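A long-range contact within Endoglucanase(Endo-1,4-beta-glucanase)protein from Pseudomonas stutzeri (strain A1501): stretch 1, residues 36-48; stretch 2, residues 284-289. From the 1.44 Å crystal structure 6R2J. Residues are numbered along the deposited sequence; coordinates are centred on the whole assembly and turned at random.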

# COMPACT_ATOMS: atom_id res chain seq x y z
N TYR A 36 18.72 2.85 -1.36
CA TYR A 36 17.32 3.13 -1.63
C TYR A 36 17.28 4.36 -2.52
O TYR A 36 18.29 5.02 -2.77
CB TYR A 36 16.51 3.30 -0.35
CG TYR A 36 16.90 4.52 0.49
CD1 TYR A 36 16.35 5.77 0.22
CD2 TYR A 36 17.83 4.43 1.53
CE1 TYR A 36 16.68 6.86 0.95
CE2 TYR A 36 18.17 5.53 2.26
CZ TYR A 36 17.59 6.76 1.97
OH TYR A 36 17.91 7.87 2.72
N PHE A 37 16.09 4.65 -3.03
CA PHE A 37 15.92 5.63 -4.09
C PHE A 37 14.54 6.25 -3.92
O PHE A 37 13.59 5.59 -3.51
CB PHE A 37 15.97 5.02 -5.51
CG PHE A 37 17.02 3.98 -5.67
CD1 PHE A 37 18.34 4.35 -5.68
CD2 PHE A 37 16.70 2.64 -5.75
CE1 PHE A 37 19.33 3.41 -5.79
CE2 PHE A 37 17.68 1.70 -5.83
CZ PHE A 37 18.99 2.08 -5.88
N TYR A 38 14.44 7.46 -4.28
CA TYR A 38 13.22 8.24 -4.40
C TYR A 38 12.91 8.57 -5.86
O TYR A 38 13.81 8.76 -6.68
CB TYR A 38 13.37 9.52 -3.56
CG TYR A 38 12.92 9.30 -2.12
CD1 TYR A 38 13.72 8.63 -1.22
CD2 TYR A 38 11.69 9.75 -1.68
CE1 TYR A 38 13.30 8.43 0.09
CE2 TYR A 38 11.25 9.55 -0.38
CZ TYR A 38 12.05 8.91 0.51
OH TYR A 38 11.60 8.71 1.80
N PRO A 39 11.63 8.59 -6.21
CA PRO A 39 11.26 8.84 -7.59
C PRO A 39 11.44 10.31 -7.96
O PRO A 39 11.60 11.19 -7.10
CB PRO A 39 9.79 8.41 -7.64
CG PRO A 39 9.28 8.62 -6.21
CD PRO A 39 10.47 8.31 -5.34
N GLU A 40 11.41 10.55 -9.27
CA GLU A 40 11.56 11.86 -9.87
C GLU A 40 10.28 12.22 -10.61
O GLU A 40 9.36 11.41 -10.75
CB GLU A 40 12.73 11.87 -10.84
CG GLU A 40 14.04 11.58 -10.16
CD GLU A 40 14.50 12.72 -9.26
OE1 GLU A 40 13.83 13.79 -9.21
OE2 GLU A 40 15.56 12.54 -8.61
N LYS A 41 10.24 13.45 -11.14
CA LYS A 41 9.05 13.91 -11.84
C LYS A 41 8.66 13.00 -12.99
O LYS A 41 7.47 12.88 -13.33
CB LYS A 41 9.26 15.34 -12.33
CG LYS A 41 10.43 15.52 -13.30
CD LYS A 41 10.37 16.94 -13.90
CE LYS A 41 11.50 17.22 -14.89
NZ LYS A 41 12.80 17.39 -14.17
N LYS A 42 9.64 12.34 -13.62
CA LYS A 42 9.33 11.49 -14.77
C LYS A 42 8.39 10.36 -14.39
O LYS A 42 7.48 10.00 -15.15
CB LYS A 42 10.61 10.93 -15.38
CG LYS A 42 11.28 9.89 -14.50
CD LYS A 42 12.59 9.38 -15.10
CE LYS A 42 12.58 7.88 -15.34
NZ LYS A 42 13.88 7.43 -15.92
N HIS A 43 8.58 9.79 -13.20
CA HIS A 43 7.73 8.69 -12.77
C HIS A 43 6.29 9.14 -12.58
O HIS A 43 5.35 8.53 -13.10
CB HIS A 43 8.31 8.06 -11.50
CG HIS A 43 9.71 7.56 -11.68
ND1 HIS A 43 10.80 8.17 -11.10
CD2 HIS A 43 10.20 6.53 -12.40
CE1 HIS A 43 11.89 7.51 -11.44
NE2 HIS A 43 11.56 6.53 -12.25
N PHE A 44 6.08 10.24 -11.87
CA PHE A 44 4.72 10.67 -11.63
C PHE A 44 4.03 11.08 -12.92
O PHE A 44 2.84 10.83 -13.09
CB PHE A 44 4.73 11.80 -10.63
CG PHE A 44 5.27 11.39 -9.29
CD1 PHE A 44 4.42 10.90 -8.30
CD2 PHE A 44 6.65 11.47 -9.00
CE1 PHE A 44 4.91 10.54 -7.08
CE2 PHE A 44 7.15 11.08 -7.74
CZ PHE A 44 6.28 10.63 -6.79
N LYS A 45 4.79 11.72 -13.83
CA LYS A 45 4.27 12.10 -15.14
C LYS A 45 3.90 10.88 -15.97
O LYS A 45 2.83 10.84 -16.60
CB LYS A 45 5.32 12.94 -15.87
CG LYS A 45 4.94 13.50 -17.26
CD LYS A 45 3.53 14.02 -17.33
CE LYS A 45 3.29 14.79 -18.62
NZ LYS A 45 4.42 14.79 -19.56
N TYR A 46 4.78 9.88 -16.01
CA TYR A 46 4.45 8.67 -16.76
C TYR A 46 3.13 8.07 -16.27
O TYR A 46 2.23 7.78 -17.07
CB TYR A 46 5.57 7.63 -16.66
CG TYR A 46 5.16 6.34 -17.34
CD1 TYR A 46 5.11 6.25 -18.71
CD2 TYR A 46 4.79 5.22 -16.60
CE1 TYR A 46 4.70 5.06 -19.32
CE2 TYR A 46 4.39 4.06 -17.18
CZ TYR A 46 4.34 3.97 -18.54
OH TYR A 46 3.93 2.80 -19.13
N TYR A 47 2.99 7.84 -14.97
CA TYR A 47 1.79 7.13 -14.50
C TYR A 47 0.55 7.99 -14.64
O TYR A 47 -0.50 7.51 -15.04
CB TYR A 47 2.00 6.58 -13.09
CG TYR A 47 3.02 5.47 -13.11
CD1 TYR A 47 2.69 4.17 -13.54
CD2 TYR A 47 4.33 5.73 -12.77
CE1 TYR A 47 3.65 3.16 -13.60
CE2 TYR A 47 5.30 4.75 -12.81
CZ TYR A 47 4.97 3.45 -13.21
OH TYR A 47 5.96 2.49 -13.22
N ALA A 48 0.68 9.29 -14.39
CA ALA A 48 -0.42 10.20 -14.73
C ALA A 48 -0.80 10.09 -16.20
O ALA A 48 -1.98 10.07 -16.56
CB ALA A 48 -0.02 11.65 -14.43
N ALA A 284 5.25 -3.59 -8.78
CA ALA A 284 5.43 -2.20 -8.38
C ALA A 284 6.02 -1.48 -9.56
O ALA A 284 6.58 -2.14 -10.42
CB ALA A 284 6.38 -2.09 -7.20
N GLY A 285 5.96 -0.13 -9.57
CA GLY A 285 6.70 0.69 -10.53
C GLY A 285 7.75 1.58 -9.88
O GLY A 285 8.00 1.46 -8.67
N GLY A 286 8.38 2.46 -10.64
CA GLY A 286 9.33 3.39 -10.07
C GLY A 286 10.78 3.07 -10.38
O GLY A 286 11.08 2.14 -11.15
N PRO A 287 11.71 3.81 -9.76
CA PRO A 287 13.14 3.57 -10.03
C PRO A 287 13.74 2.37 -9.30
O PRO A 287 13.29 1.94 -8.24
CB PRO A 287 13.81 4.85 -9.54
CG PRO A 287 12.96 5.26 -8.38
CD PRO A 287 11.53 4.95 -8.83
N GLY A 288 14.81 1.85 -9.91
CA GLY A 288 15.63 0.85 -9.30
C GLY A 288 15.20 -0.58 -9.44
O GLY A 288 15.80 -1.44 -8.79
N TRP A 289 14.22 -0.89 -10.28
CA TRP A 289 13.75 -2.27 -10.40
C TRP A 289 14.45 -3.10 -11.48
O TRP A 289 14.19 -4.32 -11.58
CB TRP A 289 12.26 -2.27 -10.71
CG TRP A 289 11.39 -1.87 -9.58
CD1 TRP A 289 10.58 -0.78 -9.52
CD2 TRP A 289 11.20 -2.59 -8.36
NE1 TRP A 289 9.91 -0.77 -8.32
CE2 TRP A 289 10.28 -1.87 -7.60
CE3 TRP A 289 11.74 -3.77 -7.84
CZ2 TRP A 289 9.87 -2.28 -6.35
CZ3 TRP A 289 11.34 -4.17 -6.58
CH2 TRP A 289 10.41 -3.43 -5.86

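Stretch 1 begins as an extended segment, Y36 to P39, and turns into a helix that starts at K41 and runs on past A48. E40 sits at the N-cap position. Stretch 2 leaves a short strand, A284 and G285, and continues as a loop. The two backbones come closest at two places: the CA atoms of P39 and P287 are 6.1 Å apart, and those of H43 and G286 are 6.2 Å apart. No hydrogen bond crosses between the stretches. The contact rests on packing, and it buries 305 Å² in total. P287 has the largest covered area, 87 Å², followed by F37 with 46 Å² and H43 with 43 Å².

P287 is the centre of it. Its ring meets four residues of stretch 1. CG of P287 lies 4.2 Å from CB of F37, 4.0 Å from the carbonyl O of Y38 and 4.0 Å from CA of P39. CD of P287 is 4.1 Å from CB of P39. A compact, apolar proline ring suits this place, because it fits against both the extended segment and the first turn of the helix. The CA-to-CB bond of F37 points toward stretch 2, so its apolar side chain packs on P287 and G288.

The same CD lies over one face of the H43 ring, with CD of P287 3.7 Å from CE1 of H43. CD of P287 is 3.8 Å from the centroid of the H43 ring and 16° off the ring normal, which makes a CH-pi contact. The H43 ring is held in place from its own stretch. ND1 of H43 accepts a hydrogen bond from the backbone N of E40, at 3.1 Å and nearly linear. The imidazole thus binds the N-cap residue, just before the helix, and still offers a face to P287. CD2 of H43 also approaches CA of G286, at 4.0 Å.

One helical turn later, Y47 points toward stretch 2. OH of Y47 lies 3.3 Å from CA of G285 and 3.5 Å from N of G286. That hydroxyl is hydrogen-bonded elsewhere in the structure.

Glycine at G285 and G288 leaves room for stretch 1; at G286 the reason lies in its own backbone. A CB on G285 would fall 2.1 Å from OH of Y47, a clash. At the phi and psi of G286, a CB would be jammed against the carbonyl O of G285 and would clash with CD of P287. G288 has positive phi, which favours glycine, and a CB there would come within 2.7 Å of CD2 of F37. Without one, CD2 of F37 rests 4.1 Å from CA of G288.

Within stretch 2, NE1 of W289 donates a 3.0 Å hydrogen bond to the carbonyl O of G285. This ties W289 back to the strand residue G285.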